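Pesticidal crystal protein Cry2Aa (Bacillus thuringiensis serovar kurstaki, PDB 1I5P) kills mosquito and moth larvae by binding to midgut epithelial cells and promoting their colloid-osmotic lysis. Local coordinates at residues S271-A277 and V465-K471; R339-S343 and R424-G428; L486-T492 and R537-Y543. The contacts are given in a common frame with arbitrary orientation. Numbering follows the deposited sequence.

Contact 1: S271-A277 and V465-K471; sequences SGANLYA and VSVHNRK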
ATOM      1  N   SER A 271      -4.790   3.531  -5.665  1.00 14.14           N
ATOM      2  CA  SER A 271      -3.554   2.956  -5.151  1.00 13.65           C
ATOM      3  C   SER A 271      -3.539   2.988  -3.634  1.00 13.56           C
ATOM      4  O   SER A 271      -4.307   3.720  -3.011  1.00 15.43           O
ATOM      5  CB  SER A 271      -2.347   3.723  -5.695  1.00 11.34           C
ATOM      6  OG  SER A 271      -2.386   5.076  -5.284  1.00  9.24           O
ATOM      7  N   GLY A 272      -2.663   2.183  -3.046  1.00 14.76           N
ATOM      8  CA  GLY A 272      -2.557   2.140  -1.603  1.00 14.59           C
ATOM      9  C   GLY A 272      -1.111   2.247  -1.173  1.00 13.58           C
ATOM     10  O   GLY A 272      -0.268   2.720  -1.927  1.00 13.38           O
ATOM     11  N   ALA A 273      -0.819   1.808   0.042  1.00 12.79           N
ATOM     12  CA  ALA A 273       0.542   1.853   0.549  1.00 12.92           C
ATOM     13  C   ALA A 273       1.413   0.865  -0.210  1.00 12.13           C
ATOM     14  O   ALA A 273       0.919  -0.128  -0.749  1.00 11.89           O
ATOM     15  CB  ALA A 273       0.559   1.515   2.031  1.00 13.93           C
ATOM     16  N   ASN A 274       2.711   1.141  -0.265  1.00 10.72           N
ATOM     17  CA  ASN A 274       3.636   0.242  -0.939  1.00 12.12           C
ATOM     18  C   ASN A 274       3.943  -0.941  -0.043  1.00 12.39           C
ATOM     19  O   ASN A 274       3.636  -0.933   1.146  1.00 11.00           O
ATOM     20  CB  ASN A 274       4.972   0.934  -1.225  1.00 12.92           C
ATOM     21  CG  ASN A 274       4.861   2.064  -2.223  1.00 16.52           C
ATOM     22  OD1 ASN A 274       4.183   1.954  -3.240  1.00 16.75           O
ATOM     23  ND2 ASN A 274       5.558   3.162  -1.939  1.00 14.18           N
ATOM     24  N   LEU A 275       4.551  -1.959  -0.639  1.00 13.72           N
ATOM     25  CA  LEU A 275       5.013  -3.138   0.082  1.00 12.01           C
ATOM     26  C   LEU A 275       6.452  -3.206  -0.414  1.00 12.43           C
ATOM     27  O   LEU A 275       6.679  -3.264  -1.617  1.00 13.05           O
ATOM     28  CB  LEU A 275       4.252  -4.404  -0.343  1.00 12.48           C
ATOM     29  CG  LEU A 275       2.767  -4.512   0.021  1.00 10.58           C
ATOM     30  CD1 LEU A 275       2.244  -5.868  -0.415  1.00  9.98           C
ATOM     31  CD2 LEU A 275       2.579  -4.327   1.522  1.00  8.88           C
ATOM     32  N   TYR A 276       7.420  -3.161   0.497  1.00 11.73           N
ATOM     33  CA  TYR A 276       8.822  -3.210   0.096  1.00 11.66           C
ATOM     34  C   TYR A 276       9.428  -4.568   0.362  1.00 10.99           C
ATOM     35  O   TYR A 276       9.198  -5.168   1.411  1.00  8.37           O
ATOM     36  CB  TYR A 276       9.652  -2.165   0.840  1.00 10.13           C
ATOM     37  CG  TYR A 276       9.039  -0.795   0.853  1.00  8.22           C
ATOM     38  CD1 TYR A 276       8.193  -0.398   1.886  1.00  6.92           C
ATOM     39  CD2 TYR A 276       9.300   0.110  -0.175  1.00 10.65           C
ATOM     40  CE1 TYR A 276       7.625   0.877   1.895  1.00  8.49           C
ATOM     41  CE2 TYR A 276       8.735   1.378  -0.178  1.00  6.99           C
ATOM     42  CZ  TYR A 276       7.904   1.758   0.853  1.00  9.20           C
ATOM     43  OH  TYR A 276       7.365   3.025   0.833  1.00 10.52           O
ATOM     44  N   ALA A 277      10.213  -5.040  -0.596  1.00  9.94           N
ATOM     45  CA  ALA A 277      10.862  -6.329  -0.470  1.00 11.61           C
ATOM     46  C   ALA A 277      12.358  -6.194  -0.697  1.00 12.01           C
ATOM     47  O   ALA A 277      12.796  -5.449  -1.576  1.00 13.21           O
ATOM     48  CB  ALA A 277      10.271  -7.308  -1.473  1.00 11.71           C
ATOM     49  N   VAL A 465      15.878  -3.274  -3.850  1.00 13.83           N
ATOM     50  CA  VAL A 465      14.609  -3.345  -3.149  1.00 13.88           C
ATOM     51  C   VAL A 465      13.499  -3.120  -4.171  1.00 15.97           C
ATOM     52  O   VAL A 465      13.527  -2.140  -4.919  1.00 15.68           O
ATOM     53  CB  VAL A 465      14.529  -2.233  -2.072  1.00 16.36           C
ATOM     54  CG1 VAL A 465      13.120  -2.151  -1.484  1.00 15.83           C
ATOM     55  CG2 VAL A 465      15.570  -2.490  -0.983  1.00 13.77           C
ATOM     56  N   SER A 466      12.531  -4.030  -4.223  1.00 16.52           N
ATOM     57  CA  SER A 466      11.420  -3.857  -5.150  1.00 16.05           C
ATOM     58  C   SER A 466      10.253  -3.212  -4.395  1.00 15.70           C
ATOM     59  O   SER A 466       9.957  -3.574  -3.253  1.00 13.17           O
ATOM     60  CB  SER A 466      11.006  -5.199  -5.778  1.00 13.26           C
ATOM     61  OG  SER A 466      10.729  -6.186  -4.805  1.00 16.21           O
ATOM     62  N   VAL A 467       9.627  -2.226  -5.032  1.00 14.55           N
ATOM     63  CA  VAL A 467       8.508  -1.494  -4.452  1.00 14.35           C
ATOM     64  C   VAL A 467       7.228  -1.920  -5.155  1.00 14.36           C
ATOM     65  O   VAL A 467       7.031  -1.636  -6.340  1.00 12.34           O
ATOM     66  CB  VAL A 467       8.689   0.029  -4.627  1.00 11.92           C
ATOM     67  CG1 VAL A 467       7.654   0.774  -3.800  1.00  9.12           C
ATOM     68  CG2 VAL A 467      10.102   0.439  -4.217  1.00 13.26           C
ATOM     69  N   HIS A 468       6.360  -2.595  -4.412  1.00 13.71           N
ATOM     70  CA  HIS A 468       5.108  -3.104  -4.958  1.00 13.62           C
ATOM     71  C   HIS A 468       3.910  -2.239  -4.582  1.00 13.96           C
ATOM     72  O   HIS A 468       3.739  -1.850  -3.421  1.00 14.19           O
ATOM     73  CB  HIS A 468       4.888  -4.535  -4.467  1.00 12.02           C
ATOM     74  CG  HIS A 468       6.060  -5.437  -4.707  1.00 11.56           C
ATOM     75  ND1 HIS A 468       6.013  -6.510  -5.570  1.00  8.22           N
ATOM     76  CD2 HIS A 468       7.316  -5.417  -4.200  1.00  8.78           C
ATOM     77  CE1 HIS A 468       7.190  -7.113  -5.584  1.00 10.79           C
ATOM     78  NE2 HIS A 468       7.997  -6.468  -4.759  1.00  6.96           N
ATOM     79  N   ASN A 469       3.078  -1.942  -5.574  1.00 11.15           N
ATOM     80  CA  ASN A 469       1.901  -1.126  -5.337  1.00 10.20           C
ATOM     81  C   ASN A 469       0.800  -1.538  -6.305  1.00 11.70           C
ATOM     82  O   ASN A 469       1.083  -2.025  -7.406  1.00 11.26           O
ATOM     83  CB  ASN A 469       2.260   0.357  -5.514  1.00  9.06           C
ATOM     84  CG  ASN A 469       1.227   1.283  -4.909  1.00  9.58           C
ATOM     85  OD1 ASN A 469       0.158   1.493  -5.481  1.00 10.62           O
ATOM     86  ND2 ASN A 469       1.536   1.837  -3.740  1.00  8.38           N
ATOM     87  N   ARG A 470      -0.448  -1.341  -5.893  1.00 12.60           N
ATOM     88  CA  ARG A 470      -1.591  -1.687  -6.724  1.00 14.48           C
ATOM     89  C   ARG A 470      -1.766  -0.742  -7.908  1.00 15.30           C
ATOM     90  O   ARG A 470      -2.383  -1.110  -8.914  1.00 13.28           O
ATOM     91  CB  ARG A 470      -2.868  -1.671  -5.893  1.00 16.66           C
ATOM     92  CG  ARG A 470      -3.023  -2.843  -4.941  1.00 20.82           C
ATOM     93  CD  ARG A 470      -4.427  -2.868  -4.370  1.00 24.85           C
ATOM     94  NE  ARG A 470      -4.819  -4.211  -3.948  1.00 35.07           N
ATOM     95  CZ  ARG A 470      -4.679  -4.689  -2.717  1.00 36.38           C
ATOM     96  NH1 ARG A 470      -4.153  -3.932  -1.764  1.00 39.83           N
ATOM     97  NH2 ARG A 470      -5.072  -5.923  -2.439  1.00 39.06           N
ATOM     98  N   LYS A 471      -1.238   0.474  -7.779  1.00 12.27           N
ATOM     99  CA  LYS A 471      -1.346   1.485  -8.828  1.00 11.68           C
ATOM    100  C   LYS A 471      -1.307   0.881 -10.225  1.00 11.65           C
ATOM    101  O   LYS A 471      -0.369   0.171 -10.576  1.00 11.95           O
ATOM    102  CB  LYS A 471      -0.225   2.514  -8.691  1.00 10.24           C
ATOM    103  CG  LYS A 471      -0.343   3.666  -9.670  1.00 11.80           C
ATOM    104  CD  LYS A 471      -1.671   4.391  -9.483  1.00 10.37           C
ATOM    105  CE  LYS A 471      -1.739   5.646 -10.336  1.00  7.89           C
ATOM    106  NZ  LYS A 471      -2.953   6.456 -10.024  1.00  7.97           N
TER
HETATM  107  O   HOH W   1      -2.355   7.198  -7.378  1.00  9.74           O
HETATM  108  O   HOH W   2      -0.908  -0.521  -3.018  1.00 10.83           O
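Four backbone hydrogen bonds zip these strands together antiparallel. L275 and H468 exchange two, L275 N to H468 O and H468 N to L275 O, both 2.9 Å; A277 and S466 exchange two more, A277 N to S466 O and S466 N to A277 O, both 3.0 Å. Between these pairs sits the non-hydrogen-bonded pair Y276–V467, whose side chains touch at Y276 CE2 and V467 CG1 (3.8 Å). The strands belong to a three-stranded antiparallel sheet of the middle, beta-prism domain: 275-278 forms one edge, its Y276 packing on helix 238-259 of the helical bundle, and 462-469 runs down the centre, bonded on its other side to 422-430. Where the ladder ends, N469 takes over. N469 ND2 donates to G272 O and N274 OD1, each at 2.7 Å, while N469 OD1 accepts from K471 N at 2.9 Å in an Asx turn. A water donates to A273 O (2.9 Å) and accepts from R470 N (3.0 Å). Another accepts from K471 NZ at 2.8 Å and lies 3.0 Å from S271 OG; that lysine also bonds H485. On the L275 face, S466 OG and H468 NE2 share a 2.7 Å hydrogen bond, and S376 gives S466 OG a second partner.

Contact 2: R339-S343 and R424-G428; sequences RVNYS and RNISG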
ATOM      1  N   ARG A 339      21.721   1.626 -10.634  1.00 18.50           N
ATOM      2  CA  ARG A 339      20.962   2.856 -10.752  1.00 19.39           C
ATOM      3  C   ARG A 339      19.681   2.494 -11.480  1.00 17.46           C
ATOM      4  O   ARG A 339      19.703   1.769 -12.473  1.00 17.11           O
ATOM      5  CB  ARG A 339      21.753   3.915 -11.527  1.00 19.78           C
ATOM      6  CG  ARG A 339      21.032   5.257 -11.676  1.00 22.35           C
ATOM      7  CD  ARG A 339      22.019   6.377 -11.986  1.00 24.41           C
ATOM      8  NE  ARG A 339      22.877   6.053 -13.125  1.00 30.14           N
ATOM      9  CZ  ARG A 339      24.013   6.686 -13.414  1.00 33.66           C
ATOM     10  NH1 ARG A 339      24.436   7.685 -12.648  1.00 30.50           N
ATOM     11  NH2 ARG A 339      24.731   6.316 -14.469  1.00 35.44           N
ATOM     12  N   VAL A 340      18.568   2.988 -10.953  1.00 17.40           N
ATOM     13  CA  VAL A 340      17.251   2.728 -11.515  1.00 14.84           C
ATOM     14  C   VAL A 340      16.926   3.784 -12.571  1.00 16.56           C
ATOM     15  O   VAL A 340      17.241   4.966 -12.396  1.00 14.95           O
ATOM     16  CB  VAL A 340      16.181   2.748 -10.407  1.00 13.63           C
ATOM     17  CG1 VAL A 340      14.809   2.469 -10.991  1.00 12.01           C
ATOM     18  CG2 VAL A 340      16.532   1.711  -9.338  1.00  9.96           C
ATOM     19  N   ASN A 341      16.301   3.349 -13.661  1.00 14.99           N
ATOM     20  CA  ASN A 341      15.959   4.246 -14.760  1.00 18.10           C
ATOM     21  C   ASN A 341      14.456   4.415 -14.948  1.00 17.80           C
ATOM     22  O   ASN A 341      13.674   3.499 -14.682  1.00 17.74           O
ATOM     23  CB  ASN A 341      16.587   3.735 -16.057  1.00 17.05           C
ATOM     24  CG  ASN A 341      18.077   3.496 -15.919  1.00 19.76           C
ATOM     25  OD1 ASN A 341      18.815   4.366 -15.452  1.00 19.30           O
ATOM     26  ND2 ASN A 341      18.530   2.314 -16.325  1.00 18.59           N
ATOM     27  N   TYR A 342      14.060   5.594 -15.419  1.00 16.65           N
ATOM     28  CA  TYR A 342      12.647   5.905 -15.626  1.00 15.64           C
ATOM     29  C   TYR A 342      12.397   6.647 -16.941  1.00 15.91           C
ATOM     30  O   TYR A 342      13.328   7.140 -17.590  1.00 13.93           O
ATOM     31  CB  TYR A 342      12.121   6.773 -14.475  1.00 13.50           C
ATOM     32  CG  TYR A 342      12.435   6.262 -13.084  1.00 13.92           C
ATOM     33  CD1 TYR A 342      13.700   6.438 -12.523  1.00 13.10           C
ATOM     34  CD2 TYR A 342      11.461   5.610 -12.324  1.00 11.16           C
ATOM     35  CE1 TYR A 342      13.991   5.977 -11.239  1.00 14.72           C
ATOM     36  CE2 TYR A 342      11.742   5.141 -11.039  1.00 13.60           C
ATOM     37  CZ  TYR A 342      13.012   5.330 -10.503  1.00 14.43           C
ATOM     38  OH  TYR A 342      13.302   4.856  -9.242  1.00 14.97           O
ATOM     39  N   SER A 343      11.124   6.724 -17.316  1.00 16.81           N
ATOM     40  CA  SER A 343      10.712   7.421 -18.526  1.00 18.39           C
ATOM     41  C   SER A 343      11.095   8.884 -18.371  1.00 17.68           C
ATOM     42  O   SER A 343      11.137   9.403 -17.252  1.00 16.13           O
ATOM     43  CB  SER A 343       9.199   7.316 -18.710  1.00 19.89           C
ATOM     44  OG  SER A 343       8.790   5.969 -18.862  1.00 26.46           O
ATOM     45  N   ARG A 424       6.197  -0.926  -9.049  1.00 13.79           N
ATOM     46  CA  ARG A 424       6.173   0.418  -9.611  1.00 14.02           C
ATOM     47  C   ARG A 424       7.452   1.208  -9.371  1.00 13.47           C
ATOM     48  O   ARG A 424       7.609   2.313  -9.882  1.00 13.62           O
ATOM     49  CB  ARG A 424       4.972   1.193  -9.072  1.00 11.05           C
ATOM     50  CG  ARG A 424       3.632   0.654  -9.568  1.00 13.94           C
ATOM     51  CD  ARG A 424       3.548   0.674 -11.090  1.00 13.49           C
ATOM     52  NE  ARG A 424       2.284   0.115 -11.559  1.00 15.06           N
ATOM     53  CZ  ARG A 424       2.005  -0.155 -12.829  1.00 13.66           C
ATOM     54  NH1 ARG A 424       2.902   0.084 -13.778  1.00 11.23           N
ATOM     55  NH2 ARG A 424       0.830  -0.681 -13.147  1.00 11.56           N
ATOM     56  N   ASN A 425       8.360   0.653  -8.583  1.00 13.25           N
ATOM     57  CA  ASN A 425       9.631   1.319  -8.344  1.00 12.49           C
ATOM     58  C   ASN A 425      10.665   0.329  -7.846  1.00 13.18           C
ATOM     59  O   ASN A 425      10.327  -0.725  -7.307  1.00 12.21           O
ATOM     60  CB  ASN A 425       9.486   2.469  -7.337  1.00 11.24           C
ATOM     61  CG  ASN A 425      10.651   3.457  -7.407  1.00 12.22           C
ATOM     62  OD1 ASN A 425      11.412   3.463  -8.370  1.00 11.48           O
ATOM     63  ND2 ASN A 425      10.782   4.301  -6.393  1.00 14.19           N
ATOM     64  N   ILE A 426      11.932   0.664  -8.058  1.00 12.62           N
ATOM     65  CA  ILE A 426      13.033  -0.171  -7.610  1.00 14.41           C
ATOM     66  C   ILE A 426      14.027   0.740  -6.907  1.00 15.56           C
ATOM     67  O   ILE A 426      14.214   1.894  -7.294  1.00 15.00           O
ATOM     68  CB  ILE A 426      13.740  -0.875  -8.788  1.00 15.81           C
ATOM     69  CG1 ILE A 426      12.791  -1.898  -9.424  1.00 14.70           C
ATOM     70  CG2 ILE A 426      15.007  -1.569  -8.302  1.00 14.33           C
ATOM     71  CD1 ILE A 426      13.321  -2.526 -10.699  1.00 15.85           C
ATOM     72  N   SER A 427      14.643   0.227  -5.854  1.00 14.90           N
ATOM     73  CA  SER A 427      15.629   0.991  -5.118  1.00 14.00           C
ATOM     74  C   SER A 427      16.680  -0.002  -4.669  1.00 14.01           C
ATOM     75  O   SER A 427      16.805  -1.080  -5.242  1.00 13.47           O
ATOM     76  CB  SER A 427      14.985   1.678  -3.914  1.00 15.53           C
ATOM     77  OG  SER A 427      15.862   2.629  -3.337  1.00 16.22           O
ATOM     78  N   GLY A 428      17.434   0.353  -3.642  1.00 14.97           N
ATOM     79  CA  GLY A 428      18.460  -0.550  -3.161  1.00 14.64           C
ATOM     80  C   GLY A 428      19.347   0.116  -2.137  1.00 15.51           C
ATOM     81  O   GLY A 428      19.246   1.323  -1.902  1.00 13.04           O
TER
HETATM   82  O   HOH W   3      14.569   4.508  -6.731  1.00 16.35           O
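Two strands from different sheets of the beta-prism domain face each other here, 329-342 from one and 422-430 from another. The segments 339-342 and 424-428 run nearly antiparallel, their axes at 160° and 7.1 Å apart at closest approach, so this is packing between sheets and not a backbone ladder. The apolar part rests on V340, whose CA-to-CB bond points toward the other strand: V340 CG2 meets I426 CG2 at 3.8 Å. L308 of the strand next to 329-342 touches both V340 and I426 and extends this greasy patch. Separately, V340 CG2 packs closely on the backbone, 3.1 Å from I426 O. Strand 422-430 has a classic beta bulge at R424 and N425, opposite V467 of strand 462-469. Polar contacts gather around the other inward-pointing residue, Y342. A water donates to Y342 OH (2.8 Å) and to I426 O (2.7 Å), bridging the hydroxyl to a strand carbonyl. One branch of the N425 amide, ND2, bonds V302 O, while N425 OD1 takes a weak bond from I426 N at 2.9 Å. The direct link between the strands is very short: Y342 OH donates to N425 OD1 at 2.5 Å, the oxygen lying at the ring's edge, near its plane.

Contact 3: L486-T492 and R537-Y543; sequences LAPEDYT and RGNGNSY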
ATOM      1  N   LEU A 486      -5.461   7.895 -15.027  1.00 15.24           N
ATOM      2  CA  LEU A 486      -6.639   7.598 -15.833  1.00 13.08           C
ATOM      3  C   LEU A 486      -7.911   7.529 -14.990  1.00 13.41           C
ATOM      4  O   LEU A 486      -8.033   6.686 -14.094  1.00 12.57           O
ATOM      5  CB  LEU A 486      -6.445   6.276 -16.589  1.00 13.62           C
ATOM      6  CG  LEU A 486      -7.576   5.835 -17.527  1.00 15.44           C
ATOM      7  CD1 LEU A 486      -7.824   6.917 -18.574  1.00 15.32           C
ATOM      8  CD2 LEU A 486      -7.210   4.512 -18.207  1.00 12.71           C
ATOM      9  N   ALA A 487      -8.855   8.419 -15.285  1.00 11.84           N
ATOM     10  CA  ALA A 487     -10.122   8.445 -14.573  1.00 12.80           C
ATOM     11  C   ALA A 487     -10.938   7.236 -15.020  1.00 12.60           C
ATOM     12  O   ALA A 487     -10.717   6.705 -16.106  1.00 10.00           O
ATOM     13  CB  ALA A 487     -10.875   9.734 -14.889  1.00 12.58           C
ATOM     14  N   PRO A 488     -11.873   6.776 -14.173  1.00 14.77           N
ATOM     15  CA  PRO A 488     -12.732   5.627 -14.469  1.00 15.38           C
ATOM     16  C   PRO A 488     -13.493   5.822 -15.771  1.00 18.32           C
ATOM     17  O   PRO A 488     -13.763   6.956 -16.176  1.00 17.75           O
ATOM     18  CB  PRO A 488     -13.647   5.570 -13.250  1.00 13.84           C
ATOM     19  CG  PRO A 488     -12.732   6.024 -12.155  1.00 12.17           C
ATOM     20  CD  PRO A 488     -12.102   7.243 -12.795  1.00 12.78           C
ATOM     21  N   GLU A 489     -13.838   4.716 -16.420  1.00 20.06           N
ATOM     22  CA  GLU A 489     -14.562   4.770 -17.685  1.00 27.36           C
ATOM     23  C   GLU A 489     -15.979   5.296 -17.480  1.00 26.67           C
ATOM     24  O   GLU A 489     -16.513   6.008 -18.329  1.00 30.99           O
ATOM     25  CB  GLU A 489     -14.610   3.377 -18.314  1.00 30.68           C
ATOM     26  CG  GLU A 489     -13.475   2.474 -17.873  1.00 39.27           C
ATOM     27  CD  GLU A 489     -12.564   2.055 -19.014  1.00 44.78           C
ATOM     28  OE1 GLU A 489     -11.997   2.939 -19.694  1.00 47.61           O
ATOM     29  OE2 GLU A 489     -12.414   0.833 -19.227  1.00 45.87           O
ATOM     30  N   ASP A 490     -16.585   4.946 -16.351  1.00 24.90           N
ATOM     31  CA  ASP A 490     -17.943   5.394 -16.057  1.00 22.23           C
ATOM     32  C   ASP A 490     -17.955   6.479 -14.987  1.00 19.07           C
ATOM     33  O   ASP A 490     -16.909   7.025 -14.643  1.00 17.82           O
ATOM     34  CB  ASP A 490     -18.810   4.207 -15.624  1.00 24.50           C
ATOM     35  CG  ASP A 490     -18.258   3.480 -14.406  1.00 25.50           C
ATOM     36  OD1 ASP A 490     -18.946   2.556 -13.918  1.00 26.70           O
ATOM     37  OD2 ASP A 490     -17.148   3.823 -13.940  1.00 26.16           O
ATOM     38  N   TYR A 491     -19.138   6.793 -14.469  1.00 16.95           N
ATOM     39  CA  TYR A 491     -19.263   7.828 -13.450  1.00 15.35           C
ATOM     40  C   TYR A 491     -18.945   7.320 -12.051  1.00 16.36           C
ATOM     41  O   TYR A 491     -19.819   7.221 -11.186  1.00 16.28           O
ATOM     42  CB  TYR A 491     -20.665   8.445 -13.470  1.00 14.00           C
ATOM     43  CG  TYR A 491     -20.772   9.727 -12.667  1.00 14.89           C
ATOM     44  CD1 TYR A 491     -19.640  10.498 -12.397  1.00 15.54           C
ATOM     45  CD2 TYR A 491     -22.005  10.187 -12.205  1.00 16.13           C
ATOM     46  CE1 TYR A 491     -19.730  11.693 -11.694  1.00 15.50           C
ATOM     47  CE2 TYR A 491     -22.107  11.387 -11.496  1.00 18.24           C
ATOM     48  CZ  TYR A 491     -20.962  12.133 -11.246  1.00 19.83           C
ATOM     49  OH  TYR A 491     -21.040  13.328 -10.565  1.00 22.84           O
ATOM     50  N   THR A 492     -17.673   7.007 -11.841  1.00 15.84           N
ATOM     51  CA  THR A 492     -17.189   6.513 -10.562  1.00 16.24           C
ATOM     52  C   THR A 492     -16.126   7.479 -10.040  1.00 14.56           C
ATOM     53  O   THR A 492     -15.363   8.047 -10.826  1.00 12.73           O
ATOM     54  CB  THR A 492     -16.549   5.116 -10.721  1.00 17.57           C
ATOM     55  OG1 THR A 492     -17.516   4.205 -11.260  1.00 21.15           O
ATOM     56  CG2 THR A 492     -16.051   4.595  -9.375  1.00 17.85           C
ATOM     57  N   ARG A 537      -6.398  11.954 -16.962  1.00 14.25           N
ATOM     58  CA  ARG A 537      -7.111  11.781 -18.219  1.00 14.18           C
ATOM     59  C   ARG A 537      -8.598  11.755 -17.870  1.00 14.80           C
ATOM     60  O   ARG A 537      -9.087  10.776 -17.303  1.00 15.21           O
ATOM     61  CB  ARG A 537      -6.697  10.458 -18.872  1.00 16.02           C
ATOM     62  CG  ARG A 537      -7.249  10.243 -20.271  1.00 18.15           C
ATOM     63  CD  ARG A 537      -6.621  11.213 -21.247  1.00 20.36           C
ATOM     64  NE  ARG A 537      -7.088  11.007 -22.612  1.00 23.28           N
ATOM     65  CZ  ARG A 537      -6.617  11.666 -23.665  1.00 23.26           C
ATOM     66  NH1 ARG A 537      -5.660  12.572 -23.507  1.00 21.41           N
ATOM     67  NH2 ARG A 537      -7.106  11.423 -24.870  1.00 24.43           N
ATOM     68  N   GLY A 538      -9.308  12.832 -18.201  1.00 12.10           N
ATOM     69  CA  GLY A 538     -10.723  12.916 -17.882  1.00 13.60           C
ATOM     70  C   GLY A 538     -11.656  11.952 -18.594  1.00 15.34           C
ATOM     71  O   GLY A 538     -11.308  11.351 -19.614  1.00 17.49           O
ATOM     72  N   ASN A 539     -12.860  11.814 -18.052  1.00 15.22           N
ATOM     73  CA  ASN A 539     -13.863  10.929 -18.620  1.00 16.52           C
ATOM     74  C   ASN A 539     -15.135  11.711 -18.929  1.00 17.32           C
ATOM     75  O   ASN A 539     -16.174  11.126 -19.231  1.00 19.68           O
ATOM     76  CB  ASN A 539     -14.174   9.803 -17.636  1.00 16.66           C
ATOM     77  CG  ASN A 539     -14.580  10.325 -16.277  1.00 16.78           C
ATOM     78  OD1 ASN A 539     -14.755  11.532 -16.095  1.00 14.72           O
ATOM     79  ND2 ASN A 539     -14.736   9.420 -15.310  1.00 15.22           N
ATOM     80  N   GLY A 540     -15.053  13.035 -18.838  1.00 17.00           N
ATOM     81  CA  GLY A 540     -16.202  13.872 -19.129  1.00 15.74           C
ATOM     82  C   GLY A 540     -17.183  14.055 -17.988  1.00 17.29           C
ATOM     83  O   GLY A 540     -18.223  14.681 -18.162  1.00 18.11           O
ATOM     84  N   ASN A 541     -16.872  13.521 -16.814  1.00 16.98           N
ATOM     85  CA  ASN A 541     -17.778  13.655 -15.680  1.00 16.96           C
ATOM     86  C   ASN A 541     -17.388  14.754 -14.704  1.00 18.57           C
ATOM     87  O   ASN A 541     -16.227  15.152 -14.622  1.00 17.44           O
ATOM     88  CB  ASN A 541     -17.876  12.328 -14.923  1.00 17.07           C
ATOM     89  CG  ASN A 541     -18.556  11.249 -15.728  1.00 17.67           C
ATOM     90  OD1 ASN A 541     -19.641  11.459 -16.268  1.00 19.54           O
ATOM     91  ND2 ASN A 541     -17.927  10.080 -15.811  1.00 17.52           N
ATOM     92  N   SER A 542     -18.378  15.250 -13.972  1.00 19.92           N
ATOM     93  CA  SER A 542     -18.137  16.283 -12.978  1.00 22.46           C
ATOM     94  C   SER A 542     -18.080  15.653 -11.595  1.00 20.94           C
ATOM     95  O   SER A 542     -18.885  14.784 -11.263  1.00 20.79           O
ATOM     96  CB  SER A 542     -19.237  17.342 -13.019  1.00 25.12           C
ATOM     97  OG  SER A 542     -18.963  18.300 -14.026  1.00 29.05           O
ATOM     98  N   TYR A 543     -17.125  16.099 -10.790  1.00 20.49           N
ATOM     99  CA  TYR A 543     -16.950  15.567  -9.447  1.00 17.99           C
ATOM    100  C   TYR A 543     -16.701  16.659  -8.430  1.00 17.62           C
ATOM    101  O   TYR A 543     -16.307  17.775  -8.778  1.00 17.27           O
ATOM    102  CB  TYR A 543     -15.735  14.629  -9.387  1.00 14.85           C
ATOM    103  CG  TYR A 543     -15.757  13.420 -10.298  1.00 15.32           C
ATOM    104  CD1 TYR A 543     -15.321  13.506 -11.619  1.00 14.37           C
ATOM    105  CD2 TYR A 543     -16.183  12.175  -9.823  1.00 12.25           C
ATOM    106  CE1 TYR A 543     -15.306  12.377 -12.450  1.00 12.77           C
ATOM    107  CE2 TYR A 543     -16.176  11.047 -10.644  1.00 12.06           C
ATOM    108  CZ  TYR A 543     -15.737  11.154 -11.953  1.00 12.00           C
ATOM    109  OH  TYR A 543     -15.750  10.035 -12.762  1.00 14.56           O
TER
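Start at R537, the last residue of strand 530-537. It pairs in parallel with L486 (CA–CA 4.8 Å), L486 CD1 resting on R537 CB at 3.7 Å, and R537 O accepts from A487 N at 3.1 Å. The guanidinium leads away from the pair and bonds N602 through NH1. G538 follows, its CA 4.4 Å from A487 CB, and beyond it the two segments separate. N539 spans the gap: its ND2 donates to P488 O and also to Y543 OH, both at 2.8 Å, and its OD1 accepts from N541 N at 3.0 Å, closing an Asx turn. That turn passes through G540, whose positive phi suits a residue without a side chain. This is a sheet-to-sheet crossing in the C-terminal jelly-roll sandwich: 483-486 and 530-537 lie in one sheet, and after these loops 493-496 and 541-550 enter the other, so both segments cross between the sheets side by side. N541, on the way into the new strand, packs against the tyrosine at the centre of an inverse gamma turn, Y491, with Y491 CD1 at 3.6 Å from N541 CG. At S542 the backbone takes over: S542 O accepts from Y491 OH at 2.7 Å, a hydroxyl that T627 N also reaches. Y543 completes the walk. The edge of the Y491 ring points at its face, a T-shaped pair with centroids 5.4 Å apart and planes at 61°, and Y543 OH donates to T492 O at 2.8 Å.

In the fold
Contacts 1 and 2 share one sheet of the middle domain: strands 462-469 and 422-430 are neighbours in it, with V465 N and V467 N probably bonded to S427 O and N425 O. Contact 1 lies largely within that sheet, close to the chain's centre, and depends chiefly on main-chain bonds. Contact 2 is also buried but ties this sheet to another, using side chains and a water in place of a ladder. Contact 3 belongs to the C-terminal sandwich, its centre about 25 Å from that of contact 1 and about 30 Å from that of contact 2. Only partly buried, beyond a single parallel bridge it joins a loop to a turn and strand start, mostly through asparagine and tyrosine side chains.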